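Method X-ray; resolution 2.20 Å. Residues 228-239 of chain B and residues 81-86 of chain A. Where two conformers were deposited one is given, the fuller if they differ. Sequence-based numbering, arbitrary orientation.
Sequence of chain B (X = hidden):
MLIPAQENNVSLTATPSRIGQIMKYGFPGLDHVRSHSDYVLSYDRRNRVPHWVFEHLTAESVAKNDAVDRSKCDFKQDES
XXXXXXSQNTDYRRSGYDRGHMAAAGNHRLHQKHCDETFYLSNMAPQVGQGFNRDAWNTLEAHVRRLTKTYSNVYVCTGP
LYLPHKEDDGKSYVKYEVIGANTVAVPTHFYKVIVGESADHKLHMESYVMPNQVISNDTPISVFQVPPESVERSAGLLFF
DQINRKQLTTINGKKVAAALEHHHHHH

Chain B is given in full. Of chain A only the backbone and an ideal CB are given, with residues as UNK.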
ATOM      1  N   PRO B 228      14.679  -0.461 -14.989  1.00 30.73           N
ATOM      2  CA  PRO B 228      14.093  -1.462 -14.085  1.00 30.87           C
ATOM      3  C   PRO B 228      14.175  -1.084 -12.608  1.00 30.86           C
ATOM      4  O   PRO B 228      13.262  -1.406 -11.856  1.00 31.21           O
ATOM      5  CB  PRO B 228      14.922  -2.720 -14.357  1.00 30.52           C
ATOM      6  CG  PRO B 228      16.149  -2.246 -15.078  1.00 30.71           C
ATOM      7  CD  PRO B 228      15.716  -1.047 -15.856  1.00 30.95           C
ATOM      8  N   GLU B 229      15.244  -0.382 -12.225  1.00 31.13           N
ATOM      9  CA  GLU B 229      15.471   0.053 -10.849  0.50 31.35           C
ATOM     10  C   GLU B 229      14.404   1.040 -10.398  1.00 31.59           C
ATOM     11  O   GLU B 229      14.030   1.079  -9.234  1.00 32.12           O
ATOM     12  CB  GLU B 229      16.858   0.693 -10.714  0.50 31.37           C
ATOM     13  CG  GLU B 229      18.036  -0.267 -10.933  0.50 30.83           C
ATOM     14  CD  GLU B 229      18.373  -0.505 -12.401  0.50 30.07           C
ATOM     15  OE1 GLU B 229      17.891   0.267 -13.267  0.50 29.03           O
ATOM     16  OE2 GLU B 229      19.125  -1.469 -12.681  0.50 27.83           O
ATOM     17  N   SER B 230      13.896   1.839 -11.329  1.00 31.29           N
ATOM     18  CA  SER B 230      12.817   2.757 -10.966  1.00 31.64           C
ATOM     19  C   SER B 230      11.502   1.999 -10.760  1.00 31.20           C
ATOM     20  O   SER B 230      10.702   2.382  -9.910  1.00 32.44           O
ATOM     21  CB  SER B 230      12.640   3.842 -12.013  1.00 31.71           C
ATOM     22  OG  SER B 230      12.128   3.253 -13.180  1.00 34.38           O
ATOM     23  N   VAL B 231      11.284   0.914 -11.503  1.00 30.04           N
ATOM     24  CA  VAL B 231      10.129   0.027 -11.230  1.00 29.13           C
ATOM     25  C   VAL B 231      10.274  -0.635  -9.846  1.00 29.46           C
ATOM     26  O   VAL B 231       9.323  -0.707  -9.081  1.00 29.27           O
ATOM     27  CB  VAL B 231       9.954  -1.094 -12.313  1.00 29.09           C
ATOM     28  CG1 VAL B 231       8.654  -1.872 -12.084  1.00 28.12           C
ATOM     29  CG2 VAL B 231       9.977  -0.530 -13.744  1.00 25.27           C
ATOM     30  N   GLU B 232      11.479  -1.129  -9.550  1.00 29.91           N
ATOM     31  CA  GLU B 232      11.788  -1.756  -8.273  1.00 30.60           C
ATOM     32  C   GLU B 232      11.548  -0.809  -7.106  1.00 30.78           C
ATOM     33  O   GLU B 232      10.914  -1.162  -6.126  1.00 30.97           O
ATOM     34  CB  GLU B 232      13.237  -2.254  -8.275  1.00 30.31           C
ATOM     35  CG  GLU B 232      13.416  -3.460  -9.202  1.00 32.13           C
ATOM     36  CD  GLU B 232      14.818  -4.016  -9.250  1.00 31.85           C
ATOM     37  OE1 GLU B 232      15.772  -3.224  -9.209  1.00 34.52           O
ATOM     38  OE2 GLU B 232      14.966  -5.253  -9.351  1.00 34.36           O
ATOM     39  N   ARG B 233      12.040   0.408  -7.233  1.00 31.52           N
ATOM     40  CA  ARG B 233      11.887   1.392  -6.182  1.00 32.43           C
ATOM     41  C   ARG B 233      10.411   1.718  -5.948  1.00 32.22           C
ATOM     42  O   ARG B 233       9.962   1.796  -4.796  1.00 31.31           O
ATOM     43  CB  ARG B 233      12.675   2.649  -6.565  1.00 32.69           C
ATOM     44  CG  ARG B 233      13.362   3.324  -5.416  1.00 35.05           C
ATOM     45  CD  ARG B 233      14.098   4.546  -5.912  1.00 38.14           C
ATOM     46  NE  ARG B 233      15.516   4.317  -6.197  1.00 39.28           N
ATOM     47  CZ  ARG B 233      16.483   4.505  -5.296  1.00 39.65           C
ATOM     48  NH1 ARG B 233      16.167   4.875  -4.052  1.00 40.03           N
ATOM     49  NH2 ARG B 233      17.754   4.311  -5.621  1.00 36.45           N
ATOM     50  N   SER B 234       9.649   1.878  -7.035  1.00 32.19           N
ATOM     51  CA  SER B 234       8.202   2.148  -6.922  1.00 32.26           C
ATOM     52  C   SER B 234       7.388   0.961  -6.430  1.00 32.05           C
ATOM     53  O   SER B 234       6.385   1.142  -5.727  1.00 32.44           O
ATOM     54  CB  SER B 234       7.642   2.606  -8.259  1.00 32.10           C
ATOM     55  OG  SER B 234       8.143   3.887  -8.587  1.00 34.77           O
ATOM     56  N   ALA B 235       7.779  -0.256  -6.809  1.00 31.27           N
ATOM     57  CA  ALA B 235       6.940  -1.427  -6.462  1.00 30.11           C
ATOM     58  C   ALA B 235       7.210  -1.993  -5.087  1.00 30.30           C
ATOM     59  O   ALA B 235       6.380  -2.732  -4.548  1.00 30.44           O
ATOM     60  CB  ALA B 235       7.100  -2.555  -7.506  1.00 29.72           C
ATOM     61  N   GLY B 236       8.383  -1.706  -4.530  1.00 30.24           N
ATOM     62  CA  GLY B 236       8.780  -2.365  -3.291  1.00 29.85           C
ATOM     63  C   GLY B 236       9.109  -3.822  -3.561  1.00 29.99           C
ATOM     64  O   GLY B 236       8.842  -4.680  -2.744  1.00 30.10           O
ATOM     65  N   LEU B 237       9.681  -4.099  -4.728  1.00 29.62           N
ATOM     66  CA  LEU B 237      10.017  -5.475  -5.131  1.00 30.22           C
ATOM     67  C   LEU B 237      11.356  -5.472  -5.824  1.00 29.89           C
ATOM     68  O   LEU B 237      11.736  -4.465  -6.396  1.00 29.95           O
ATOM     69  CB  LEU B 237       8.982  -6.023  -6.129  1.00 29.40           C
ATOM     70  CG  LEU B 237       7.534  -6.190  -5.643  1.00 30.94           C
ATOM     71  CD1 LEU B 237       6.570  -6.529  -6.793  1.00 28.43           C
ATOM     72  CD2 LEU B 237       7.462  -7.238  -4.531  1.00 29.36           C
ATOM     73  N   LEU B 238      12.056  -6.603  -5.807  1.00 30.66           N
ATOM     74  CA  LEU B 238      13.264  -6.759  -6.622  1.00 30.82           C
ATOM     75  C   LEU B 238      13.054  -7.846  -7.671  1.00 30.99           C
ATOM     76  O   LEU B 238      12.724  -8.993  -7.344  1.00 31.19           O
ATOM     77  CB  LEU B 238      14.495  -7.058  -5.757  1.00 30.91           C
ATOM     78  CG  LEU B 238      14.920  -6.001  -4.723  1.00 31.73           C
ATOM     79  CD1 LEU B 238      15.863  -6.643  -3.702  1.00 33.38           C
ATOM     80  CD2 LEU B 238      15.575  -4.762  -5.358  1.00 30.96           C
ATOM     81  N   PHE B 239      13.262  -7.483  -8.932  1.00 31.67           N
ATOM     82  CA  PHE B 239      13.030  -8.402 -10.056  1.00 31.39           C
ATOM     83  C   PHE B 239      14.325  -9.042 -10.508  1.00 31.81           C
ATOM     84  O   PHE B 239      15.390  -8.393 -10.517  1.00 31.86           O
ATOM     85  CB  PHE B 239      12.335  -7.683 -11.231  1.00 31.19           C
ATOM     86  CG  PHE B 239      11.125  -6.895 -10.821  1.00 30.55           C
ATOM     87  CD1 PHE B 239       9.936  -7.538 -10.472  1.00 30.69           C
ATOM     88  CD2 PHE B 239      11.174  -5.511 -10.766  1.00 29.30           C
ATOM     89  CE1 PHE B 239       8.813  -6.804 -10.073  1.00 29.01           C
ATOM     90  CE2 PHE B 239      10.067  -4.767 -10.361  1.00 29.56           C
ATOM     91  CZ  PHE B 239       8.872  -5.421 -10.029  1.00 29.45           C
TER
ATOM     92  N   UNK A  81      17.748  -3.665   5.503  1.00 32.94           N
ATOM     93  CA  UNK A  81      16.777  -3.377   4.445  1.00 32.12           C
ATOM     94  C   UNK A  81      17.550  -2.909   3.200  1.00 31.63           C
ATOM     95  O   UNK A  81      18.529  -2.157   3.304  1.00 30.90           O
ATOM     96  CB  UNK A  81      15.764  -2.323   4.896  1.00 32.12           C
ATOM     97  N   UNK A  82      17.137  -3.379   2.026  1.00 31.07           N
ATOM     98  CA  UNK A  82      17.747  -2.923   0.774  1.00 30.46           C
ATOM     99  C   UNK A  82      17.631  -1.382   0.683  1.00 29.79           C
ATOM    100  O   UNK A  82      16.577  -0.825   1.020  1.00 29.46           O
ATOM    101  CB  UNK A  82      17.078  -3.593  -0.428  1.00 30.46           C
ATOM    102  N   UNK A  83      18.706  -0.700   0.246  1.00 29.16           N
ATOM    103  CA  UNK A  83      18.734   0.769   0.112  1.00 29.34           C
ATOM    104  C   UNK A  83      17.500   1.397  -0.551  1.00 29.45           C
ATOM    105  O   UNK A  83      17.086   2.481  -0.128  1.00 29.88           O
ATOM    106  CB  UNK A  83      19.971   1.168  -0.695  1.00 29.34           C
ATOM    107  N   UNK A  84      16.923   0.750  -1.568  1.00 29.10           N
ATOM    108  CA  UNK A  84      15.759   1.315  -2.260  1.00 29.87           C
ATOM    109  C   UNK A  84      14.543   1.503  -1.325  1.00 29.63           C
ATOM    110  O   UNK A  84      13.688   2.334  -1.601  1.00 29.48           O
ATOM    111  CB  UNK A  84      15.372   0.410  -3.431  1.00 29.87           C
ATOM    112  N   UNK A  85      14.450   0.707  -0.257  1.00 29.48           N
ATOM    113  CA  UNK A  85      13.207   0.625   0.539  1.00 29.62           C
ATOM    114  C   UNK A  85      13.386   1.086   1.986  1.00 29.62           C
ATOM    115  O   UNK A  85      12.489   0.964   2.823  1.00 30.20           O
ATOM    116  CB  UNK A  85      12.683  -0.813   0.534  1.00 29.62           C
ATOM    117  N   UNK A  86      14.537   1.666   2.249  1.00 29.27           N
ATOM    118  CA  UNK A  86      14.939   2.040   3.575  1.00 29.30           C
ATOM    119  C   UNK A  86      14.447   3.449   3.870  1.00 29.69           C
ATOM    120  O   UNK A  86      14.799   4.386   3.151  1.00 30.80           O
ATOM    121  CB  UNK A  86      16.458   1.940   3.731  1.00 29.30           C
TER

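Chain B presents a helix of residues 228-235, followed by a turn at B:Gly236, whose positive phi takes the chain out of helical geometry and on to B:Leu238. Positions 82, 84 and 85 of chain A, a stretch with no regular helix or strand, meet the helix and the residues after it.

At position 81 no atom of chain B lies within 5.5 Å of the ideal CB, so the contact sets no preference. The deposited residue is A:Ile81; its side chain stays out of reach, while its carbonyl oxygen is taken up by position 86.

Position 82 points toward chain B, and its ideal CB is 4.6 Å from B:Leu238 CD1. The leucine offers methyl groups, so an aliphatic or flat aromatic side chain of moderate size would suit; one with an acceptor near its base could also take the backbone N-H of position 84. The residue is A:His82. B:Leu238 CD2 sits over one face of the imidazole, 4.0 Å from the centroid of the A:His82 ring and 14° off the normal, a CH-pi contact. The ring is also held from within its own chain, because ND1 accepts a hydrogen bond from the backbone N of position 84.

Position 83 points sideways into space that chain B leaves empty. Its phi of -45° is compatible with proline, though the contact would tolerate many residues. It is A:Pro83, which does not touch chain B.

Position 84 has its CA 5.5 Å from B:Arg233 CA, and its CA-to-CB bond points toward chain B, with the ideal CB 4.1 Å from B:Arg233 CG. Ahead lies a groove lined by B:Glu229, B:Glu232, B:Arg233 and B:Leu238, part aliphatic and part charged. A long aliphatic or an aromatic side chain could fill it; a basic one might reach the carboxylate of B:Glu232, though B:Arg233 lies close by. A:Phe84 fills it, with the largest covered area of the six. B:Glu232 OE1 meets the ring edge, 3.6 Å from A:Phe84 CE2, where the ring hydrogens carry slight positive charge. The guanidinium of B:Arg233 lays one face against A:Phe84 CD1, 3.4 Å from B:Arg233 NH2. A water joins the same two residues, donating to A:Phe84 O at 2.7 Å and accepting from B:Arg233 NH1 at 3.0 Å. A:Phe84 N lies 3.1 Å from A:His82 ND1 in the bond noted above.

Position 85 starts sideways, and its ideal CB touches nothing of chain B within 5.5 Å. A short side chain would therefore fall short, whereas a long one carrying a donor, or an aromatic one with weakly positive edge hydrogens, could turn toward the helix end, where B:Gly236 has no side chain and carbonyl oxygens are accessible. The residue is A:Phe85, and its end does come nearer. The ring edge meets B:Glu232 O, 3.2 Å from A:Phe85 CE1, and B:Leu237 O, 3.7 Å from A:Phe85 CZ, while B:Leu238 CG packs 4.0 Å from A:Phe85 CE2. A:Phe85 CE1 also lies 3.5 Å from B:Gly236 CA.

Position 86 is out of reach of chain B, so many residues would do; a long donor could turn back to the carbonyl oxygen of position 81. A:Arg86 does so: A:Arg86 NE and A:Arg86 NH2 each donate to A:Ile81 O at 2.9 Å, linking the two ends of the stretch.

Chain A (81-86) IHPFFR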
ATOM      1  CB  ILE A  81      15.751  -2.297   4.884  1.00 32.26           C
ATOM      2  CG1 ILE A  81      14.981  -2.702   6.169  1.00 32.43           C
ATOM      3  CG2 ILE A  81      14.789  -1.931   3.735  1.00 32.30           C
ATOM      4  CD1 ILE A  81      14.100  -3.958   6.062  1.00 32.89           C
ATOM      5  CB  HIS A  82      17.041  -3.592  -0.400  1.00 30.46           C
ATOM      6  CG  HIS A  82      17.708  -3.371  -1.718  1.00 30.68           C
ATOM      7  ND1 HIS A  82      17.565  -2.204  -2.437  1.00 31.23           N
ATOM      8  CD2 HIS A  82      18.518  -4.170  -2.452  1.00 31.73           C
ATOM      9  CE1 HIS A  82      18.254  -2.295  -3.561  1.00 31.00           C
ATOM     10  NE2 HIS A  82      18.844  -3.475  -3.592  1.00 32.10           N
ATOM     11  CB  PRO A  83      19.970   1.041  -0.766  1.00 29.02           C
ATOM     12  CG  PRO A  83      20.829  -0.183  -0.670  1.00 29.51           C
ATOM     13  CD  PRO A  83      19.997  -1.325  -0.113  1.00 29.68           C
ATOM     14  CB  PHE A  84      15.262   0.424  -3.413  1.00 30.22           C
ATOM     15  CG  PHE A  84      16.213   0.285  -4.594  1.00 31.61           C
ATOM     16  CD1 PHE A  84      17.370   1.063  -4.723  1.00 32.67           C
ATOM     17  CD2 PHE A  84      15.899  -0.624  -5.614  1.00 31.63           C
ATOM     18  CE1 PHE A  84      18.213   0.917  -5.830  1.00 32.11           C
ATOM     19  CE2 PHE A  84      16.729  -0.777  -6.724  1.00 32.87           C
ATOM     20  CZ  PHE A  84      17.900  -0.004  -6.832  1.00 32.33           C
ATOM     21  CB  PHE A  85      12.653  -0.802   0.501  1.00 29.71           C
ATOM     22  CG  PHE A  85      12.716  -1.440  -0.868  1.00 29.59           C
ATOM     23  CD1 PHE A  85      12.092  -0.833  -1.969  1.00 29.00           C
ATOM     24  CD2 PHE A  85      13.394  -2.626  -1.058  1.00 28.87           C
ATOM     25  CE1 PHE A  85      12.163  -1.404  -3.218  1.00 29.05           C
ATOM     26  CE2 PHE A  85      13.457  -3.220  -2.317  1.00 29.56           C
ATOM     27  CZ  PHE A  85      12.833  -2.612  -3.396  1.00 28.77           C
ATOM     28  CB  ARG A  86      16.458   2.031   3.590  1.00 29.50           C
ATOM     29  CG  ARG A  86      17.117   1.512   4.829  1.00 29.09           C
ATOM     30  CD  ARG A  86      18.606   1.664   4.705  1.00 28.28           C
ATOM     31  NE  ARG A  86      19.257   0.461   4.189  1.00 27.86           N
ATOM     32  CZ  ARG A  86      20.532   0.407   3.820  1.00 27.79           C
ATOM     33  NH1 ARG A  86      21.290   1.500   3.887  1.00 26.07           N
ATOM     34  NH2 ARG A  86      21.052  -0.737   3.385  1.00 26.57           N
TER
HETATM   35  O   HOH W   1      13.705   4.868  -2.413  1.00 31.18           O
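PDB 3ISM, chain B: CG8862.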